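Local atomic coordinates of extracellular serine protease (Aeromonas sobria, PDB entry 3WQB), a protein that cleaves peptide bonds that follow two basic residues, one of them lysine, as a secreted calcium-binding serine protease of the furin subfamily. Residues A374-V379 with E397-N402; D157-L162 with S194-L199; A5-K10 with L59-R64; I443-S448 with G583-W588. The protein carries 1 engineered substitution. All blocks are in the same frame, centred on the assembly; numbering follows the deposited sequence.

Interaction 1 of 4, residues A374-V379 with E397-N402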
loop_
_atom_site.group_PDB
_atom_site.type_symbol
_atom_site.label_atom_id
_atom_site.label_comp_id
_atom_site.label_asym_id
_atom_site.label_seq_id
_atom_site.Cartn_x
_atom_site.Cartn_y
_atom_site.Cartn_z
ATOM N N ALA A 374 -0.444 -1.781 23.202
ATOM C CA ALA A 374 0.606 -2.748 23.516
ATOM C C ALA A 374 0.085 -4.123 23.891
ATOM O O ALA A 374 0.798 -5.117 23.758
ATOM C CB ALA A 374 1.484 -2.211 24.641
ATOM N N LYS A 375 -1.153 -4.183 24.363
ATOM C CA LYS A 375 -1.692 -5.426 24.895
ATOM C C LYS A 375 -2.673 -6.116 23.955
ATOM O O LYS A 375 -3.267 -7.121 24.330
ATOM C CB LYS A 375 -2.374 -5.183 26.248
ATOM C CG LYS A 375 -1.507 -4.534 27.318
ATOM C CD LYS A 375 -2.389 -3.882 28.388
ATOM C CE LYS A 375 -3.084 -2.610 27.884
ATOM N NZ LYS A 375 -4.002 -2.032 28.899
ATOM N N HIS A 376 -2.873 -5.595 22.743
ATOM C CA HIS A 376 -3.878 -6.211 21.871
ATOM C C HIS A 376 -3.549 -7.686 21.640
ATOM O O HIS A 376 -2.389 -8.065 21.491
ATOM C CB HIS A 376 -4.104 -5.420 20.573
ATOM C CG HIS A 376 -3.041 -5.602 19.532
ATOM N ND1 HIS A 376 -1.840 -4.923 19.562
ATOM C CD2 HIS A 376 -3.016 -6.358 18.408
ATOM C CE1 HIS A 376 -1.111 -5.272 18.515
ATOM N NE2 HIS A 376 -1.805 -6.135 17.794
ATOM N N GLN A 377 -4.583 -8.509 21.633
ATOM C CA GLN A 377 -4.415 -9.952 21.682
ATOM C C GLN A 377 -4.248 -10.545 20.299
ATOM O O GLN A 377 -4.788 -10.009 19.329
ATOM C CB GLN A 377 -5.644 -10.593 22.345
ATOM C CG GLN A 377 -5.835 -10.245 23.821
ATOM C CD GLN A 377 -4.804 -10.888 24.735
ATOM O OE1 GLN A 377 -4.281 -11.972 24.452
ATOM N NE2 GLN A 377 -4.502 -10.217 25.841
ATOM N N PRO A 378 -3.517 -11.669 20.199
ATOM C CA PRO A 378 -3.541 -12.398 18.928
ATOM C C PRO A 378 -4.961 -12.892 18.627
ATOM O O PRO A 378 -5.773 -13.072 19.542
ATOM C CB PRO A 378 -2.598 -13.585 19.179
ATOM C CG PRO A 378 -2.592 -13.749 20.649
ATOM C CD PRO A 378 -2.752 -12.387 21.235
ATOM N N VAL A 379 -5.248 -13.113 17.352
ATOM C CA VAL A 379 -6.535 -13.648 16.945
ATOM C C VAL A 379 -6.374 -15.130 16.638
ATOM O O VAL A 379 -5.570 -15.518 15.785
ATOM C CB VAL A 379 -7.094 -12.907 15.719
ATOM C CG1 VAL A 379 -8.449 -13.487 15.329
ATOM C CG2 VAL A 379 -7.199 -11.410 16.000
ATOM N N GLU A 397 -0.983 -12.269 14.779
ATOM C CA GLU A 397 -0.270 -11.967 16.011
ATOM C C GLU A 397 -0.706 -10.645 16.625
ATOM O O GLU A 397 -1.288 -9.782 15.951
ATOM C CB GLU A 397 1.245 -11.902 15.759
ATOM C CG GLU A 397 1.807 -13.115 15.027
ATOM C CD GLU A 397 1.936 -12.924 13.519
ATOM O OE1 GLU A 397 1.037 -12.328 12.876
ATOM O OE2 GLU A 397 2.955 -13.393 12.971
ATOM N N GLY A 398 -0.420 -10.508 17.917
ATOM C CA GLY A 398 -0.376 -9.206 18.563
ATOM C C GLY A 398 1.060 -8.714 18.467
ATOM O O GLY A 398 1.784 -9.074 17.535
ATOM N N TRP A 399 1.497 -7.906 19.430
ATOM C CA TRP A 399 2.896 -7.477 19.483
ATOM C C TRP A 399 3.816 -8.615 19.883
ATOM O O TRP A 399 3.555 -9.322 20.863
ATOM C CB TRP A 399 3.072 -6.353 20.495
ATOM C CG TRP A 399 2.609 -5.022 20.013
ATOM C CD1 TRP A 399 1.460 -4.379 20.366
ATOM C CD2 TRP A 399 3.282 -4.172 19.077
ATOM N NE1 TRP A 399 1.379 -3.171 19.720
ATOM C CE2 TRP A 399 2.485 -3.017 18.923
ATOM C CE3 TRP A 399 4.494 -4.262 18.371
ATOM C CZ2 TRP A 399 2.850 -1.963 18.086
ATOM C CZ3 TRP A 399 4.858 -3.212 17.541
ATOM C CH2 TRP A 399 4.034 -2.072 17.405
ATOM N N GLU A 400 4.902 -8.757 19.131
ATOM C CA GLU A 400 5.958 -9.729 19.429
ATOM C C GLU A 400 7.330 -9.101 19.222
ATOM O O GLU A 400 7.503 -8.194 18.395
ATOM C CB GLU A 400 5.810 -10.987 18.568
ATOM C CG GLU A 400 4.479 -11.703 18.816
ATOM C CD GLU A 400 4.262 -12.927 17.957
ATOM O OE1 GLU A 400 5.162 -13.268 17.173
ATOM O OE2 GLU A 400 3.191 -13.562 18.074
ATOM N N ARG A 401 8.305 -9.562 19.995
ATOM C CA ARG A 401 9.664 -9.039 19.898
ATOM C C ARG A 401 10.547 -10.077 19.209
ATOM O O ARG A 401 10.587 -11.241 19.622
ATOM C CB ARG A 401 10.205 -8.703 21.294
ATOM C CG ARG A 401 11.429 -7.791 21.292
ATOM C CD ARG A 401 11.873 -7.472 22.714
ATOM N NE ARG A 401 12.445 -6.129 22.795
ATOM C CZ ARG A 401 13.637 -5.827 23.304
ATOM N NH1 ARG A 401 14.428 -6.770 23.799
ATOM N NH2 ARG A 401 14.036 -4.562 23.316
ATOM N N ASN A 402 11.255 -9.666 18.156
ATOM C CA ASN A 402 12.108 -10.606 17.422
ATOM C C ASN A 402 13.448 -10.851 18.129
ATOM O O ASN A 402 13.701 -10.289 19.196
ATOM C CB ASN A 402 12.258 -10.226 15.936
ATOM C CG ASN A 402 13.199 -9.048 15.689
ATOM O OD1 ASN A 402 14.011 -8.659 16.540
ATOM N ND2 ASN A 402 13.103 -8.484 14.489
HETATM O O HOH W 1 0.173 -7.258 21.868
HETATM O O HOH W 2 -1.176 -7.077 15.253
HETATM O O HOH W 3 -4.123 -9.336 16.697
#

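Interaction 2 of 4, residues D157-L162 with S194-L199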
loop_
_atom_site.group_PDB
_atom_site.type_symbol
_atom_site.label_atom_id
_atom_site.label_comp_id
_atom_site.label_asym_id
_atom_site.label_seq_id
_atom_site.Cartn_x
_atom_site.Cartn_y
_atom_site.Cartn_z
ATOM N N ASP A 157 1.952 6.276 -18.150
ATOM C CA ASP A 157 1.616 7.288 -17.150
ATOM C C ASP A 157 2.117 6.913 -15.749
ATOM O O ASP A 157 2.571 7.792 -15.000
ATOM C CB ASP A 157 0.118 7.575 -17.164
ATOM C CG ASP A 157 -0.335 8.195 -18.474
ATOM O OD1 ASP A 157 0.469 8.934 -19.093
ATOM O OD2 ASP A 157 -1.491 7.961 -18.861
ATOM N N TRP A 158 2.065 5.622 -15.401
ATOM C CA TRP A 158 2.688 5.177 -14.144
ATOM C C TRP A 158 4.185 5.510 -14.142
ATOM O O TRP A 158 4.695 6.073 -13.184
ATOM C CB TRP A 158 2.483 3.678 -13.887
ATOM C CG TRP A 158 1.072 3.276 -13.561
ATOM C CD1 TRP A 158 0.270 2.448 -14.293
ATOM C CD2 TRP A 158 0.304 3.666 -12.414
ATOM N NE1 TRP A 158 -0.950 2.287 -13.671
ATOM C CE2 TRP A 158 -0.960 3.035 -12.525
ATOM C CE3 TRP A 158 0.554 4.487 -11.302
ATOM C CZ2 TRP A 158 -1.970 3.204 -11.573
ATOM C CZ3 TRP A 158 -0.457 4.663 -10.361
ATOM C CH2 TRP A 158 -1.701 4.017 -10.497
ATOM N N LEU A 159 4.878 5.162 -15.222
ATOM C CA LEU A 159 6.287 5.500 -15.377
ATOM C C LEU A 159 6.524 7.005 -15.226
ATOM O O LEU A 159 7.426 7.431 -14.496
ATOM C CB LEU A 159 6.779 5.028 -16.747
ATOM C CG LEU A 159 6.908 3.514 -16.924
ATOM C CD1 LEU A 159 7.204 3.208 -18.371
ATOM C CD2 LEU A 159 7.994 2.940 -16.010
ATOM N N TYR A 160 5.697 7.808 -15.901
ATOM C CA TYR A 160 5.854 9.249 -15.890
ATOM C C TYR A 160 5.792 9.820 -14.469
ATOM O O TYR A 160 6.557 10.725 -14.107
ATOM C CB TYR A 160 4.816 9.933 -16.797
ATOM C CG TYR A 160 5.200 11.359 -17.128
ATOM C CD1 TYR A 160 4.897 12.414 -16.257
ATOM C CD2 TYR A 160 5.904 11.651 -18.296
ATOM C CE1 TYR A 160 5.282 13.716 -16.542
ATOM C CE2 TYR A 160 6.280 12.939 -18.586
ATOM C CZ TYR A 160 5.977 13.972 -17.710
ATOM O OH TYR A 160 6.365 15.253 -17.994
ATOM N N ALA A 161 4.869 9.283 -13.674
ATOM C CA ALA A 161 4.572 9.801 -12.340
ATOM C C ALA A 161 5.510 9.282 -11.260
ATOM O O ALA A 161 5.695 9.943 -10.236
ATOM C CB ALA A 161 3.150 9.453 -11.970
ATOM N N LEU A 162 6.068 8.091 -11.471
ATOM C CA LEU A 162 6.736 7.370 -10.398
ATOM C C LEU A 162 8.265 7.384 -10.519
ATOM O O LEU A 162 8.959 6.552 -9.932
ATOM C CB LEU A 162 6.173 5.948 -10.284
ATOM C CG LEU A 162 4.769 5.869 -9.662
ATOM C CD1 LEU A 162 4.108 4.537 -9.975
ATOM C CD2 LEU A 162 4.820 6.125 -8.143
ATOM N N SER A 194 7.295 -5.861 -12.979
ATOM C CA SER A 194 8.755 -5.926 -13.010
ATOM C C SER A 194 9.353 -4.575 -13.398
ATOM O O SER A 194 10.306 -4.110 -12.778
ATOM C CB SER A 194 9.229 -7.020 -13.972
ATOM O OG SER A 194 10.641 -7.068 -14.047
ATOM N N GLN A 195 8.759 -3.929 -14.397
ATOM C CA GLN A 195 9.250 -2.641 -14.869
ATOM C C GLN A 195 9.162 -1.588 -13.767
ATOM O O GLN A 195 10.104 -0.814 -13.563
ATOM C CB GLN A 195 8.487 -2.192 -16.111
ATOM C CG GLN A 195 9.008 -0.899 -16.718
ATOM C CD GLN A 195 8.314 -0.545 -18.007
ATOM O OE1 GLN A 195 7.095 -0.417 -18.045
ATOM N NE2 GLN A 195 9.087 -0.363 -19.077
ATOM N N LEU A 196 8.042 -1.553 -13.050
ATOM C CA LEU A 196 7.908 -0.585 -11.963
ATOM C C LEU A 196 8.815 -0.933 -10.775
ATOM O O LEU A 196 9.421 -0.046 -10.177
ATOM C CB LEU A 196 6.443 -0.414 -11.545
ATOM C CG LEU A 196 5.599 0.313 -12.595
ATOM C CD1 LEU A 196 4.118 0.203 -12.278
ATOM C CD2 LEU A 196 6.003 1.780 -12.728
ATOM N N ASP A 197 8.940 -2.221 -10.453
ATOM C CA ASP A 197 9.852 -2.618 -9.379
ATOM C C ASP A 197 11.284 -2.197 -9.685
ATOM O O ASP A 197 11.984 -1.712 -8.796
ATOM C CB ASP A 197 9.797 -4.123 -9.126
ATOM C CG ASP A 197 8.561 -4.552 -8.344
ATOM O OD1 ASP A 197 7.715 -3.698 -7.983
ATOM O OD2 ASP A 197 8.443 -5.768 -8.081
ATOM N N ARG A 198 11.702 -2.348 -10.941
ATOM C CA ARG A 198 13.059 -1.965 -11.333
ATOM C C ARG A 198 13.243 -0.456 -11.217
ATOM O O ARG A 198 14.297 0.020 -10.771
ATOM C CB ARG A 198 13.367 -2.459 -12.746
ATOM C CG ARG A 198 13.540 -3.968 -12.824
ATOM C CD ARG A 198 13.540 -4.461 -14.252
ATOM N NE ARG A 198 13.528 -5.919 -14.313
ATOM C CZ ARG A 198 13.589 -6.618 -15.442
ATOM N NH1 ARG A 198 13.667 -5.997 -16.612
ATOM N NH2 ARG A 198 13.568 -7.942 -15.397
ATOM N N LEU A 199 12.219 0.298 -11.615
ATOM C CA LEU A 199 12.263 1.747 -11.472
ATOM C C LEU A 199 12.369 2.145 -9.998
ATOM O O LEU A 199 13.168 3.013 -9.629
ATOM C CB LEU A 199 11.021 2.385 -12.096
ATOM C CG LEU A 199 10.858 3.893 -11.910
ATOM C CD1 LEU A 199 11.995 4.659 -12.583
ATOM C CD2 LEU A 199 9.495 4.352 -12.415
#

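Interaction 3 of 4, residues A5-K10 with L59-R64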
loop_
_atom_site.group_PDB
_atom_site.type_symbol
_atom_site.label_atom_id
_atom_site.label_comp_id
_atom_site.label_asym_id
_atom_site.label_seq_id
_atom_site.Cartn_x
_atom_site.Cartn_y
_atom_site.Cartn_z
ATOM N N ALA A 5 6.699 29.310 21.032
ATOM C CA ALA A 5 7.946 29.901 20.562
ATOM C C ALA A 5 8.891 28.848 19.996
ATOM O O ALA A 5 8.791 27.679 20.357
ATOM C CB ALA A 5 8.619 30.642 21.711
ATOM N N PRO A 6 9.827 29.256 19.119
ATOM C CA PRO A 6 10.832 28.298 18.665
ATOM C C PRO A 6 11.696 27.797 19.817
ATOM O O PRO A 6 11.916 28.519 20.800
ATOM C CB PRO A 6 11.701 29.119 17.708
ATOM C CG PRO A 6 10.831 30.243 17.277
ATOM C CD PRO A 6 9.973 30.563 18.448
ATOM N N LEU A 7 12.168 26.564 19.690
ATOM C CA LEU A 7 13.165 26.025 20.599
ATOM C C LEU A 7 14.514 26.071 19.914
ATOM O O LEU A 7 14.596 26.026 18.679
ATOM C CB LEU A 7 12.830 24.584 20.979
ATOM C CG LEU A 7 11.587 24.351 21.835
ATOM C CD1 LEU A 7 11.320 22.854 21.933
ATOM C CD2 LEU A 7 11.713 24.977 23.225
ATOM N N THR A 8 15.576 26.135 20.713
ATOM C CA THR A 8 16.931 26.114 20.159
ATOM C C THR A 8 17.285 24.739 19.603
ATOM O O THR A 8 18.127 24.622 18.711
ATOM C CB THR A 8 17.991 26.510 21.201
ATOM O OG1 THR A 8 18.093 25.482 22.191
ATOM C CG2 THR A 8 17.637 27.832 21.862
ATOM N N GLY A 9 16.639 23.702 20.140
ATOM C CA GLY A 9 16.959 22.321 19.791
ATOM C C GLY A 9 18.086 21.749 20.631
ATOM O O GLY A 9 18.457 20.583 20.474
ATOM N N LYS A 10 18.613 22.569 21.537
ATOM C CA LYS A 10 19.775 22.195 22.352
ATOM C C LYS A 10 19.473 22.253 23.842
ATOM O O LYS A 10 20.357 22.018 24.669
ATOM C CB LYS A 10 20.971 23.109 22.050
ATOM C CG LYS A 10 21.332 23.255 20.573
ATOM C CD LYS A 10 21.674 21.922 19.920
ATOM C CE LYS A 10 21.835 22.081 18.416
ATOM N NZ LYS A 10 22.063 20.767 17.758
ATOM N N LEU A 59 5.411 15.218 16.330
ATOM C CA LEU A 59 6.287 16.014 15.472
ATOM C C LEU A 59 6.464 17.437 15.993
ATOM O O LEU A 59 7.103 18.263 15.335
ATOM C CB LEU A 59 5.762 16.046 14.030
ATOM C CG LEU A 59 4.307 16.460 13.789
ATOM C CD1 LEU A 59 4.021 17.896 14.196
ATOM C CD2 LEU A 59 3.966 16.243 12.324
ATOM N N TRP A 60 5.935 17.718 17.183
ATOM C CA TRP A 60 5.959 19.089 17.703
ATOM C C TRP A 60 7.374 19.681 17.834
ATOM O O TRP A 60 7.566 20.874 17.625
ATOM C CB TRP A 60 5.189 19.174 19.018
ATOM C CG TRP A 60 5.765 18.366 20.140
ATOM C CD1 TRP A 60 5.397 17.108 20.522
ATOM C CD2 TRP A 60 6.806 18.774 21.039
ATOM N NE1 TRP A 60 6.149 16.702 21.602
ATOM C CE2 TRP A 60 7.022 17.705 21.937
ATOM C CE3 TRP A 60 7.586 19.935 21.164
ATOM C CZ2 TRP A 60 7.975 17.767 22.957
ATOM C CZ3 TRP A 60 8.543 19.992 22.178
ATOM C CH2 TRP A 60 8.730 18.913 23.054
ATOM N N TRP A 61 8.356 18.852 18.178
ATOM C CA TRP A 61 9.719 19.326 18.360
ATOM C C TRP A 61 10.364 19.624 17.019
ATOM O O TRP A 61 11.121 20.581 16.903
ATOM C CB TRP A 61 10.523 18.333 19.198
ATOM C CG TRP A 61 11.933 18.742 19.521
ATOM C CD1 TRP A 61 12.373 19.376 20.654
ATOM C CD2 TRP A 61 13.097 18.498 18.720
ATOM N NE1 TRP A 61 13.740 19.549 20.595
ATOM C CE2 TRP A 61 14.209 19.015 19.424
ATOM C CE3 TRP A 61 13.308 17.897 17.469
ATOM C CZ2 TRP A 61 15.512 18.959 18.914
ATOM C CZ3 TRP A 61 14.604 17.832 16.966
ATOM C CH2 TRP A 61 15.690 18.355 17.692
ATOM N N ALA A 62 10.056 18.829 15.993
ATOM C CA ALA A 62 10.456 19.200 14.637
ATOM C C ALA A 62 9.921 20.592 14.278
ATOM O O ALA A 62 10.673 21.466 13.845
ATOM C CB ALA A 62 9.999 18.165 13.630
ATOM N N HIS A 63 8.631 20.807 14.496
ATOM C CA HIS A 63 8.034 22.089 14.174
ATOM C C HIS A 63 8.622 23.237 14.993
ATOM O O HIS A 63 8.872 24.304 14.444
ATOM C CB HIS A 63 6.513 22.023 14.300
ATOM C CG HIS A 63 5.848 21.379 13.122
ATOM N ND1 HIS A 63 4.575 21.714 12.714
ATOM C CD2 HIS A 63 6.288 20.439 12.250
ATOM C CE1 HIS A 63 4.254 21.000 11.652
ATOM N NE2 HIS A 63 5.273 20.216 11.351
ATOM N N ARG A 64 8.869 23.014 16.287
ATOM C CA ARG A 64 9.424 24.059 17.141
ATOM C C ARG A 64 10.899 24.330 16.862
ATOM O O ARG A 64 11.411 25.351 17.294
ATOM C CB ARG A 64 9.229 23.729 18.627
ATOM C CG ARG A 64 7.786 23.790 19.099
ATOM C CD ARG A 64 7.685 23.753 20.612
ATOM N NE ARG A 64 8.082 25.033 21.198
ATOM C CZ ARG A 64 8.223 25.269 22.500
ATOM N NH1 ARG A 64 7.996 24.316 23.393
ATOM N NH2 ARG A 64 8.595 26.478 22.908
#

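Interaction 4 of 4, residues I443-S448 with G583-W588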
loop_
_atom_site.group_PDB
_atom_site.type_symbol
_atom_site.label_atom_id
_atom_site.label_comp_id
_atom_site.label_asym_id
_atom_site.label_seq_id
_atom_site.Cartn_x
_atom_site.Cartn_y
_atom_site.Cartn_z
ATOM N N ILE A 443 12.622 -23.805 -3.807
ATOM C CA ILE A 443 12.463 -25.138 -3.256
ATOM C C ILE A 443 11.244 -25.772 -3.912
ATOM O O ILE A 443 10.111 -25.381 -3.637
ATOM C CB ILE A 443 12.282 -25.108 -1.708
ATOM C CG1 ILE A 443 13.405 -24.312 -1.024
ATOM C CG2 ILE A 443 12.205 -26.524 -1.148
ATOM C CD1 ILE A 443 13.108 -22.834 -0.841
ATOM N N ASN A 444 11.482 -26.740 -4.795
ATOM C CA ASN A 444 10.401 -27.532 -5.362
ATOM C C ASN A 444 10.058 -28.665 -4.403
ATOM O O ASN A 444 10.947 -29.371 -3.927
ATOM C CB ASN A 444 10.789 -28.099 -6.732
ATOM C CG ASN A 444 11.002 -27.017 -7.777
ATOM O OD1 ASN A 444 10.136 -26.172 -8.003
ATOM N ND2 ASN A 444 12.151 -27.051 -8.429
ATOM N N VAL A 445 8.770 -28.831 -4.126
ATOM C CA VAL A 445 8.310 -29.773 -3.112
ATOM C C VAL A 445 7.687 -30.968 -3.818
ATOM O O VAL A 445 6.931 -30.805 -4.777
ATOM C CB VAL A 445 7.316 -29.093 -2.135
ATOM C CG1 VAL A 445 6.764 -30.085 -1.120
ATOM C CG2 VAL A 445 7.998 -27.939 -1.411
ATOM N N THR A 446 8.028 -32.165 -3.351
ATOM C CA THR A 446 7.608 -33.408 -3.999
ATOM C C THR A 446 7.158 -34.457 -2.986
ATOM O O THR A 446 7.481 -34.380 -1.795
ATOM C CB THR A 446 8.751 -34.020 -4.855
ATOM O OG1 THR A 446 9.882 -34.293 -4.023
ATOM C CG2 THR A 446 9.168 -33.086 -5.996
ATOM N N GLY A 447 6.410 -35.440 -3.472
ATOM C CA GLY A 447 6.013 -36.580 -2.657
ATOM C C GLY A 447 5.009 -36.278 -1.560
ATOM O O GLY A 447 4.310 -35.261 -1.598
ATOM N N SER A 448 4.966 -37.162 -0.567
ATOM C CA SER A 448 3.961 -37.119 0.499
ATOM C C SER A 448 4.003 -35.858 1.364
ATOM O O SER A 448 2.978 -35.439 1.888
ATOM C CB SER A 448 4.079 -38.361 1.392
ATOM O OG SER A 448 5.355 -38.412 2.004
ATOM N N GLY A 583 -5.028 -30.203 -0.582
ATOM C CA GLY A 583 -4.210 -29.346 -1.416
ATOM C C GLY A 583 -2.811 -29.904 -1.562
ATOM O O GLY A 583 -2.491 -30.974 -1.036
ATOM N N LYS A 584 -1.967 -29.164 -2.266
ATOM C CA LYS A 584 -0.624 -29.611 -2.579
ATOM C C LYS A 584 0.293 -28.401 -2.635
ATOM O O LYS A 584 0.043 -27.486 -3.407
ATOM C CB LYS A 584 -0.628 -30.347 -3.928
ATOM C CG LYS A 584 0.741 -30.771 -4.447
ATOM C CD LYS A 584 0.622 -31.543 -5.756
ATOM C CE LYS A 584 0.344 -30.627 -6.939
ATOM N NZ LYS A 584 0.436 -31.344 -8.242
ATOM N N LEU A 585 1.333 -28.390 -1.807
ATOM C CA LEU A 585 2.385 -27.386 -1.942
ATOM C C LEU A 585 3.274 -27.783 -3.119
ATOM O O LEU A 585 3.775 -28.910 -3.178
ATOM C CB LEU A 585 3.212 -27.285 -0.656
ATOM C CG LEU A 585 4.365 -26.281 -0.636
ATOM C CD1 LEU A 585 3.888 -24.839 -0.874
ATOM C CD2 LEU A 585 5.124 -26.381 0.669
ATOM N N ILE A 586 3.450 -26.855 -4.052
ATOM C CA ILE A 586 4.224 -27.098 -5.273
ATOM C C ILE A 586 5.671 -26.617 -5.117
ATOM O O ILE A 586 6.619 -27.373 -5.333
ATOM C CB ILE A 586 3.540 -26.442 -6.510
ATOM C CG1 ILE A 586 2.152 -27.053 -6.741
ATOM C CG2 ILE A 586 4.426 -26.567 -7.766
ATOM C CD1 ILE A 586 1.249 -26.233 -7.651
ATOM N N SER A 587 5.835 -25.354 -4.737
ATOM C CA SER A 587 7.159 -24.779 -4.586
ATOM C C SER A 587 7.050 -23.523 -3.761
ATOM O O SER A 587 5.978 -22.941 -3.643
ATOM C CB SER A 587 7.757 -24.415 -5.947
ATOM O OG SER A 587 7.060 -23.342 -6.546
ATOM N N TRP A 588 8.174 -23.103 -3.198
ATOM C CA TRP A 588 8.280 -21.757 -2.676
ATOM C C TRP A 588 9.684 -21.255 -2.914
ATOM O O TRP A 588 10.599 -22.053 -3.151
ATOM C CB TRP A 588 7.889 -21.678 -1.198
ATOM C CG TRP A 588 8.828 -22.332 -0.232
ATOM C CD1 TRP A 588 9.106 -23.665 -0.125
ATOM C CD2 TRP A 588 9.594 -21.677 0.787
ATOM N NE1 TRP A 588 9.999 -23.878 0.888
ATOM C CE2 TRP A 588 10.316 -22.675 1.468
ATOM C CE3 TRP A 588 9.754 -20.337 1.174
ATOM C CZ2 TRP A 588 11.168 -22.384 2.536
ATOM C CZ3 TRP A 588 10.594 -20.048 2.239
ATOM C CH2 TRP A 588 11.289 -21.067 2.910
HETATM O O HOH W 4 4.179 -30.794 -5.180
#

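Interaction 1 of 4, residues A374-V379 with E397-N402
A water-bridged loop contact joins His376 to Gly398 and Trp399 at the mouth of a beta hairpin in the subtilisin-like domain: the segment 374-379 leads into strand 379-384, and the segment 397-402 follows the partner strand 390-396. The imidazole and the indole cross at about a right angle, their planes 75° apart, in an oblique aromatic pair with centroids 4.8 Å apart. His376 CE1 makes the closest approach, 3.3 Å from Trp399 CD1. CG of His376 lies between its backbone N and carbonyl carbon (chi1 77°). On the same ring, His376 NE2 comes 3.5 Å from CA of Gly398. Both rings are also hydrogen-bonded to the chain just ahead of 374-379, His376 ND1 to Asp373 O and Trp399 NE1 to Val372 O, which anchors the indole to the opposite loop. Gly398 suits its place, since a CB would run into the carbonyl O of His376. Pro378 packs its CA on the Gly398 N, 3.8 Å away. Waters span the polar backbone: one links Gln377 O to Glu397 O, and another ties Glu397 O to His376 NE2. A third water donates to the O atoms of Ala374 and His376 and accepts from Trp399 N at 2.8 Å.

Interaction 2 of 4, residues D157-L162 with S194-L199
Two helices of the subtilisin-like alpha/beta domain, 155-164 and 191-205, pack through a leucine cluster in which Leu159 and Leu162 meet Leu196 and Leu199. The short segments run nearly parallel, 10° apart, with axes 10.9 Å from each other at closest approach. Leu196 CD2 sits among three residues of the other helix: it lies 4.0 Å from Leu159 CD2, 4.2 Å from Trp158 CB and slightly farther from Leu162 CD1. Trp158 makes its contact through CB, while its indole leads away toward Tyr178 and Val77 of strand 73-77; the side chains of Trp158 and Asp78, a predicted member of the charge relay system, are about 8 Å apart. Gln195, with CG anti to the backbone N (chi1 -176°) and an extended chain, crosses Leu159 at about a right angle and lays its amide against the two methyls, OE1 being 3.6 Å from Leu159 CD1. That oxygen is hydrogen-bonded to NE2 of Gln155, while NE2 of Gln195 donates to the backbone of another protein chain. At the C-terminal end of the contact Leu199 CD2 approaches the carbonyl of Leu162, whose O accepts from the hydroxyl of Tyr212; CD2 comes within 3.4 Å of Leu162 O.

Interaction 3 of 4, residues A5-K10 with L59-R64
Three hydrogen bonds join Arg64 to the N-terminal segment 5-10. Arg64 grips Ala5 O side-on, NE at 2.9 Å and NH2 at 2.8 Å from that one oxygen, which lies in the guanidinium plane; NE is almost in line with the carbonyl bond. A bend at chi3 (74°) sets NE for this grip. In return, Leu7 N donates to Arg64 O at 2.8 Å, standing above the carbonyl plane. NH1 of Arg64 forms a salt bridge with Glu22.

Among apolar contacts, Leu7 CD1 reaches Trp61 CD1 and the edge of the Trp60 ring at CZ3. Other van der Waals contacts involve polar groups: Leu7 CG covers the centre of one face of the Arg64 guanidinium, 3.5 Å above it, and Gly9 O lies at the edge of the Trp61 ring, in its plane, 3.7 Å from Trp61 CZ2.

Thr8 OG1 accepts from Lys10 N, an ST turn within the loop. The whole is an N-terminal arm, irregular in structure, fastened to the C-terminal end of the short helix 60-64, which helix 419-426 backs through Trp61 and Leu423.

Interaction 4 of 4, residues I443-S448 with G583-W588
Ile443 and Trp588 lie side by side and point the same way, an antiparallel hydrogen-bonded pair of the P-domain whose side chains share one face of the sheet. CD1 of Ile443 stands over the Trp588 indole in a CH-pi contact, 3.8 Å from the centroid of the five-membered ring and 20° off its normal, and 3.6 Å from Trp588 CE2. The indole takes this place with CG between the backbone N and carbonyl carbon of Trp588 (chi1 69°), and its NE1 donates to Ser462 OG. Two backbone bonds close the pair, the nearly straight one from Ile443 N to Trp588 O measuring 2.8 Å. On the opposite face Asn444 and Ser587 form a non-hydrogen-bonded pair, Asn444 OD1 resting 3.6 Å from Ser587 CB. Val445 then crosses Leu585 obliquely, CG2 to CD2 at 3.9 Å. Val445 N donates to Ile586 O at 2.9 Å, and a water donates to the O atoms of both Val445 and Leu585, bridging the backbones just beyond the end of strand 436-444. On the other flank of strand 583-595, Ile586 and Ser587 both face Ser480 in a classic beta bulge. Strand 583-595 thus runs between 436-444 and 471-482, while Ser462 and Thr464 of strand 460-466, in the second sheet, touch Ile443.

Overall arrangement
Interactions 1 and 2 belong to the subtilisin-like domain, on opposite sides of the chain's centre; interaction 3 fastens the N-terminal arm to helix 60-64, also within the peptidase S8 range, and interaction 4 lies in the P-domain. Interaction 2 is the buried one, made mainly of aliphatic side chains between helices; the other three are only partly buried and rely more on polar backbone atoms. These are met by waters in interaction 1, by an arginine side chain and one backbone N-H in interaction 3 and by strand pairing in interaction 4. None of the four touches another: interactions 1 and 4 come closest, about 15 Å between nearest atoms, and interactions 3 and 4 are the farthest apart, their centres separated by 57 Å.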